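Local structure of carbohydrate deacetylase Agd3 (6NWZ) at residues G217-T220 / T225-Y228; S38-G43 / H231-W236; E276-I281 / L371-T376. The protein is a fungal carbohydrate esterase that de-N-acetylates the exopolysaccharide galactosaminogalactan and is required for biofilm formation by Aspergillus fumigatus. All blocks are in the same frame, centred on the assembly; numbering follows the deposited sequence.

Contact 1: residues G217-T220 / T225-Y228; sequences GFAT and TSNY
Ser226 faces the loop, and its hydroxyl reaches the backbone of Phe218 and Ala219. This hydroxyl, OG, accepts a hydrogen bond from Ala219 N at 3.0 Å. Having OG anti to the carbonyl carbon (chi1 -60°) aims the hydroxyl at this strip of loop. The same OG meets a water at 2.6 Å. That water donates to Gly217 O at 2.8 Å, so one serine grips both a loop N-H and, through water, a loop carbonyl. The water also sits over the centre of the Phe218 ring, 3.3 Å above its plane. Ser226 O lies oblique to the Phe218 ring, 3.8 Å from Phe218 CE2. Beyond the contact the ring packs against Phe119 and Phe214.

Residues 217-220 belong to the loop between strand 209-214 and helix 224-237, in the CBM87 region. The loop lies back along the first turn of the helix that it leads into.

Asn227 holds the other end of this loop piece. Its ND2 donates to Thr220 O at 3.0 Å in a nearly straight bond (168°). The acceptor lies in the amide plane of Asn227, while the N-H comes in tilted from the carbonyl plane of Thr220. ND2 is also bonded to Ser223 O, so the amide has two backbone acceptors. Thr220 CB lies 3.9 Å from Asn227 ND2, and its OG1 bonds instead to Ser42 OG.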
# COMPACT_ATOMS: atom_id res chain seq x y z
N GLY A 217 -4.32 17.78 -14.27
CA GLY A 217 -5.37 17.14 -13.49
C GLY A 217 -4.83 16.03 -12.61
O GLY A 217 -3.78 15.45 -12.87
N PHE A 218 -5.57 15.74 -11.54
CA PHE A 218 -5.25 14.67 -10.62
C PHE A 218 -6.32 13.58 -10.65
O PHE A 218 -7.50 13.87 -10.84
CB PHE A 218 -5.09 15.21 -9.19
CG PHE A 218 -3.72 15.71 -8.89
CD1 PHE A 218 -3.23 16.85 -9.50
CD2 PHE A 218 -2.91 15.05 -7.98
CE1 PHE A 218 -1.96 17.32 -9.21
CE2 PHE A 218 -1.65 15.51 -7.68
CZ PHE A 218 -1.17 16.65 -8.30
N ALA A 219 -5.89 12.33 -10.48
CA ALA A 219 -6.80 11.19 -10.49
C ALA A 219 -6.12 10.06 -9.72
O ALA A 219 -5.57 9.11 -10.30
CB ALA A 219 -7.16 10.76 -11.91
N THR A 220 -6.13 10.18 -8.39
CA THR A 220 -5.48 9.19 -7.54
C THR A 220 -6.15 7.82 -7.62
O THR A 220 -5.57 6.84 -7.13
CB THR A 220 -5.47 9.68 -6.09
OG1 THR A 220 -6.82 9.81 -5.62
CG2 THR A 220 -4.76 11.03 -5.99
N THR A 225 0.95 8.33 -11.54
CA THR A 225 1.60 9.65 -11.56
C THR A 225 0.98 10.58 -10.53
O THR A 225 1.69 11.28 -9.80
CB THR A 225 1.51 10.26 -12.96
OG1 THR A 225 2.53 9.70 -13.80
CG2 THR A 225 1.71 11.77 -12.91
N SER A 226 -0.36 10.60 -10.44
CA SER A 226 -1.03 11.45 -9.46
C SER A 226 -0.63 11.06 -8.04
O SER A 226 -0.37 11.94 -7.20
CB SER A 226 -2.54 11.36 -9.63
OG SER A 226 -2.93 11.78 -10.93
N ASN A 227 -0.57 9.76 -7.75
CA ASN A 227 -0.11 9.30 -6.44
C ASN A 227 1.36 9.63 -6.20
O ASN A 227 1.78 9.66 -5.04
CB ASN A 227 -0.34 7.80 -6.29
CG ASN A 227 -1.80 7.47 -6.03
OD1 ASN A 227 -2.22 7.37 -4.88
ND2 ASN A 227 -2.57 7.29 -7.10
N TYR A 228 2.14 9.84 -7.25
CA TYR A 228 3.52 10.29 -7.09
C TYR A 228 3.59 11.79 -6.80
O TYR A 228 4.31 12.22 -5.89
CB TYR A 228 4.33 9.97 -8.35
CG TYR A 228 5.73 10.56 -8.38
CD1 TYR A 228 6.71 10.10 -7.52
CD2 TYR A 228 6.07 11.55 -9.30
CE1 TYR A 228 7.99 10.62 -7.55
CE2 TYR A 228 7.36 12.08 -9.33
CZ TYR A 228 8.31 11.60 -8.45
OH TYR A 228 9.60 12.10 -8.46
O HOH W 1 -1.91 14.16 -11.25

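Contact 2: residues S38-G43 / H231-W236; sequences SSATSG and HAWITW
Gly43 and Ile234 bring the two backbones nearest, with their CA atoms 7.7 Å apart. Both segments are helical and continue beyond the contact at either end. Each is kinked: residues 40 and 43 in one, and 231 and 232 in the other, lack the backbone N-H bond to the preceding turn. Gly43 turns the bare side of its backbone to the other helix. Ile234 uses that approach, laying CD1 on Gly43 at 3.7 Å from its C atom. Trp233 makes the second part of the contact. Its CG sits between the backbone N and the carbonyl carbon (chi1 69°), and this sends the indole toward Ala40. The benzo end of the ring meets Ala40 edge-on: CH2 is 3.6 Å from Ala40 O, which lies near the ring plane, and 4.2 Å from Ala40 CB. Ile234 CG1 lies over one face of the same indole, toward its rim, 3.5 Å above the plane.

Helices 34-47 and 224-237 here pack next to each other against strands of the CBM87 region. Ala40 rests on Phe119, and Trp233 touches Val117 and Met212, on strands 115-119 and 209-214. Between the two segments the contact is van der Waals in kind. Two hydroxyls bond within their own helices: Ser42 OG donates to Ser38 O at 3.0 Å, in the carbonyl plane, and Thr235 OG1 donates to His231 O at 2.7 Å. A polar tie between the helices lies further along, where His231 ND1 bonds to Tyr47 OH. His231 NE2 is bonded to Leu536 O, which belongs to the deacetylase region.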
# COMPACT_ATOMS: atom_id res chain seq x y z
N SER A 38 -11.75 13.60 -3.73
CA SER A 38 -11.07 12.34 -3.46
C SER A 38 -9.62 12.37 -3.94
O SER A 38 -8.77 11.70 -3.35
CB SER A 38 -11.82 11.19 -4.11
OG SER A 38 -12.01 11.43 -5.49
N SER A 39 -9.33 13.12 -5.00
CA SER A 39 -7.95 13.22 -5.47
C SER A 39 -7.07 14.02 -4.52
O SER A 39 -5.84 13.98 -4.67
CB SER A 39 -7.91 13.85 -6.87
OG SER A 39 -8.50 12.98 -7.83
N ALA A 40 -7.66 14.72 -3.56
CA ALA A 40 -6.91 15.40 -2.50
C ALA A 40 -7.01 14.71 -1.15
O ALA A 40 -6.04 14.73 -0.39
CB ALA A 40 -7.39 16.84 -2.35
N THR A 41 -8.15 14.09 -0.84
CA THR A 41 -8.33 13.48 0.47
C THR A 41 -7.68 12.10 0.56
O THR A 41 -7.30 11.68 1.66
CB THR A 41 -9.82 13.37 0.81
OG1 THR A 41 -10.48 12.61 -0.21
CG2 THR A 41 -10.45 14.76 0.87
N SER A 42 -7.54 11.40 -0.56
CA SER A 42 -6.93 10.08 -0.54
C SER A 42 -5.48 10.15 -0.05
O SER A 42 -5.03 9.29 0.72
CB SER A 42 -6.99 9.44 -1.93
OG SER A 42 -6.26 10.18 -2.89
N GLY A 43 -4.74 11.17 -0.49
CA GLY A 43 -3.37 11.31 -0.03
C GLY A 43 -3.28 11.69 1.43
O GLY A 43 -2.46 11.15 2.17
N HIS A 231 2.75 13.71 -3.10
CA HIS A 231 3.69 13.82 -2.00
C HIS A 231 4.43 15.15 -2.01
O HIS A 231 4.96 15.57 -0.97
CB HIS A 231 4.68 12.66 -2.04
CG HIS A 231 4.02 11.32 -1.95
ND1 HIS A 231 3.47 10.84 -0.77
CD2 HIS A 231 3.80 10.36 -2.88
CE1 HIS A 231 2.95 9.65 -0.99
NE2 HIS A 231 3.14 9.33 -2.26
N ALA A 232 4.47 15.84 -3.15
CA ALA A 232 5.08 17.16 -3.18
C ALA A 232 4.20 18.19 -2.48
O ALA A 232 4.66 18.90 -1.59
CB ALA A 232 5.36 17.57 -4.63
N TRP A 233 2.92 18.26 -2.86
CA TRP A 233 2.08 19.32 -2.29
C TRP A 233 1.67 19.02 -0.86
O TRP A 233 1.45 19.95 -0.08
CB TRP A 233 0.86 19.58 -3.18
CG TRP A 233 -0.20 18.51 -3.26
CD1 TRP A 233 -0.39 17.62 -4.28
CD2 TRP A 233 -1.25 18.24 -2.31
NE1 TRP A 233 -1.46 16.81 -4.02
CE2 TRP A 233 -2.01 17.17 -2.82
CE3 TRP A 233 -1.60 18.79 -1.07
CZ2 TRP A 233 -3.10 16.63 -2.13
CZ3 TRP A 233 -2.69 18.26 -0.39
CH2 TRP A 233 -3.43 17.19 -0.93
N ILE A 234 1.58 17.74 -0.47
CA ILE A 234 1.29 17.41 0.92
C ILE A 234 2.44 17.82 1.82
O ILE A 234 2.25 18.45 2.87
CB ILE A 234 0.95 15.92 1.07
CG1 ILE A 234 -0.36 15.59 0.35
CG2 ILE A 234 0.88 15.54 2.54
CD1 ILE A 234 -0.72 14.13 0.40
N THR A 235 3.67 17.45 1.44
CA THR A 235 4.84 17.81 2.25
C THR A 235 5.02 19.32 2.31
O THR A 235 5.39 19.87 3.36
CB THR A 235 6.10 17.15 1.69
OG1 THR A 235 5.88 15.75 1.51
CG2 THR A 235 7.26 17.35 2.64
N TRP A 236 4.78 20.01 1.19
CA TRP A 236 4.92 21.46 1.18
C TRP A 236 3.82 22.13 1.98
O TRP A 236 4.07 23.09 2.72
CB TRP A 236 4.93 21.97 -0.27
CG TRP A 236 5.07 23.46 -0.38
CD1 TRP A 236 6.23 24.18 -0.35
CD2 TRP A 236 4.01 24.41 -0.55
NE1 TRP A 236 5.95 25.52 -0.49
CE2 TRP A 236 4.60 25.69 -0.61
CE3 TRP A 236 2.62 24.30 -0.65
CZ2 TRP A 236 3.85 26.85 -0.77
CZ3 TRP A 236 1.87 25.46 -0.80
CH2 TRP A 236 2.49 26.72 -0.86

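Contact 3: residues E276-I281 / L371-T376; sequences EDMNGI and LRWWTT
The Trp373 indole has Met278 CB over one face and Asn279 OD1 at an edge. CB stands 3.7 Å from the centroid of the six-membered ring, almost on the ring normal, a CH-pi contact. Another edge of Trp373 meets Trp374: CZ3 of Trp373 lies over one face of the Trp374 ring, 3.5 Å above its plane.

Met278 touches both tryptophans. Its chain bends at chi2 (-52°) and chi3, which brings the methyl CE to Trp374 CZ2 at 3.4 Å. The sulfur SD is 5.5 Å from the centroid of the six-membered ring of Trp373 and 5.2 Å from that of Trp374. Both are oblique Met-aromatic contacts.

Asn279 supplies the polar part. Trp373 NE1 donates to Asn279 OD1 at 2.8 Å. The bond is bent (147°), and the donor lies well above the carbonyl plane, 47° out of it, rather than on a lone pair. Amide and indole planes are steeply inclined to each other.

The helices 276-281 and 371-375 run in roughly the same direction, with axes 10.9 Å apart at closest approach. They pack within the deacetylase domain. Trp374 also meets the rings of Phe258, His304 and Phe383. Its side chain is about 11 Å from that of the zinc ligand Asp256.

The chemistry is therefore split. Sulfur, methyl and ring carbons fill the buried side, while the indole N-H is satisfied by the amide of the exposed Asn279. That bond, with Met278 over the ring face, probably limits how the Trp373 indole can turn.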
# COMPACT_ATOMS: atom_id res chain seq x y z
N GLU A 276 17.45 -26.49 -5.30
CA GLU A 276 18.27 -25.60 -6.12
C GLU A 276 17.54 -24.30 -6.40
O GLU A 276 18.14 -23.21 -6.35
CB GLU A 276 18.65 -26.30 -7.43
CG GLU A 276 19.49 -27.57 -7.27
CD GLU A 276 18.66 -28.79 -6.89
OE1 GLU A 276 17.42 -28.73 -6.98
OE2 GLU A 276 19.26 -29.82 -6.49
N ASP A 277 16.24 -24.38 -6.71
CA ASP A 277 15.42 -23.18 -6.87
C ASP A 277 15.52 -22.28 -5.65
O ASP A 277 15.76 -21.07 -5.77
CB ASP A 277 13.96 -23.57 -7.13
CG ASP A 277 13.72 -24.06 -8.54
OD1 ASP A 277 14.28 -23.47 -9.49
OD2 ASP A 277 12.95 -25.03 -8.71
N MET A 278 15.32 -22.86 -4.46
CA MET A 278 15.31 -22.07 -3.24
C MET A 278 16.68 -21.47 -2.93
O MET A 278 16.75 -20.35 -2.40
CB MET A 278 14.81 -22.92 -2.06
CG MET A 278 13.32 -23.26 -2.11
SD MET A 278 12.21 -21.84 -2.32
CE MET A 278 12.86 -20.71 -1.11
N ASN A 279 17.76 -22.18 -3.24
CA ASN A 279 19.09 -21.60 -3.06
C ASN A 279 19.27 -20.37 -3.93
O ASN A 279 19.95 -19.41 -3.53
CB ASN A 279 20.17 -22.64 -3.37
CG ASN A 279 20.44 -23.56 -2.19
OD1 ASN A 279 20.31 -23.16 -1.04
ND2 ASN A 279 20.80 -24.81 -2.48
N GLY A 280 18.68 -20.37 -5.13
CA GLY A 280 18.73 -19.18 -5.96
C GLY A 280 17.98 -18.01 -5.35
O GLY A 280 18.44 -16.87 -5.39
N ILE A 281 16.80 -18.28 -4.78
CA ILE A 281 16.03 -17.22 -4.14
C ILE A 281 16.77 -16.68 -2.92
O ILE A 281 16.81 -15.47 -2.69
CB ILE A 281 14.63 -17.73 -3.77
CG1 ILE A 281 13.93 -18.30 -5.01
CG2 ILE A 281 13.81 -16.62 -3.14
CD1 ILE A 281 13.61 -17.27 -6.07
N LEU A 371 12.11 -30.12 2.69
CA LEU A 371 11.90 -29.87 4.11
C LEU A 371 13.22 -29.69 4.84
O LEU A 371 13.39 -28.75 5.62
CB LEU A 371 11.11 -31.01 4.75
CG LEU A 371 10.85 -30.61 6.21
CD1 LEU A 371 9.42 -30.12 6.38
CD2 LEU A 371 11.18 -31.73 7.17
N ARG A 372 14.17 -30.61 4.61
CA ARG A 372 15.48 -30.48 5.25
C ARG A 372 16.13 -29.15 4.92
O ARG A 372 16.88 -28.60 5.74
CB ARG A 372 16.39 -31.63 4.83
CG ARG A 372 15.86 -33.00 5.18
CD ARG A 372 16.95 -34.06 5.10
NE ARG A 372 17.69 -34.00 3.84
CZ ARG A 372 17.28 -34.57 2.71
NH1 ARG A 372 16.13 -35.24 2.67
NH2 ARG A 372 18.02 -34.47 1.61
N TRP A 373 15.87 -28.60 3.73
CA TRP A 373 16.36 -27.27 3.41
C TRP A 373 15.65 -26.21 4.24
O TRP A 373 16.30 -25.35 4.85
CB TRP A 373 16.21 -26.98 1.92
CG TRP A 373 16.90 -25.72 1.50
CD1 TRP A 373 18.18 -25.59 1.07
CD2 TRP A 373 16.34 -24.40 1.50
NE1 TRP A 373 18.46 -24.27 0.78
CE2 TRP A 373 17.34 -23.52 1.04
CE3 TRP A 373 15.09 -23.88 1.83
CZ2 TRP A 373 17.13 -22.15 0.90
CZ3 TRP A 373 14.88 -22.52 1.70
CH2 TRP A 373 15.90 -21.67 1.24
N TRP A 374 14.31 -26.26 4.29
CA TRP A 374 13.56 -25.25 5.03
C TRP A 374 13.86 -25.31 6.52
O TRP A 374 13.88 -24.27 7.19
CB TRP A 374 12.06 -25.41 4.78
CG TRP A 374 11.58 -24.67 3.58
CD1 TRP A 374 10.98 -25.20 2.48
CD2 TRP A 374 11.67 -23.26 3.35
NE1 TRP A 374 10.68 -24.21 1.57
CE2 TRP A 374 11.10 -23.01 2.09
CE3 TRP A 374 12.17 -22.19 4.09
CZ2 TRP A 374 11.01 -21.73 1.55
CZ3 TRP A 374 12.09 -20.92 3.55
CH2 TRP A 374 11.52 -20.70 2.30
N THR A 375 14.07 -26.51 7.06
CA THR A 375 14.33 -26.65 8.48
C THR A 375 15.74 -26.26 8.88
O THR A 375 16.01 -26.10 10.08
CB THR A 375 14.05 -28.09 8.93
OG1 THR A 375 14.83 -29.00 8.15
CG2 THR A 375 12.58 -28.42 8.75
N THR A 376 16.65 -26.10 7.93
CA THR A 376 17.99 -25.60 8.23
C THR A 376 17.89 -24.17 8.75
O THR A 376 17.32 -23.31 8.06
CB THR A 376 18.88 -25.65 6.99
OG1 THR A 376 18.91 -26.99 6.48
CG2 THR A 376 20.30 -25.22 7.33

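In the fold
Contacts 1 and 2 share helix 224-237 in the CBM87 region, and their centres are 9 Å apart. They also touch directly, for instance through Thr220 CG2 against Ser39 O. Contact 3 lies on the opposite side of the chain's centre, about 42 to 44 Å away between centres, in the deacetylase domain. Contact 1 is partly buried and mostly polar, joining a loop to the start of a helix by hydrogen bonds and a water. Contact 2 is fully buried and apolar, between helices distant in sequence. Contact 3 also pairs two helices, but combines a buried aromatic and sulfur side with one hydrogen bond to an exposed asparagine.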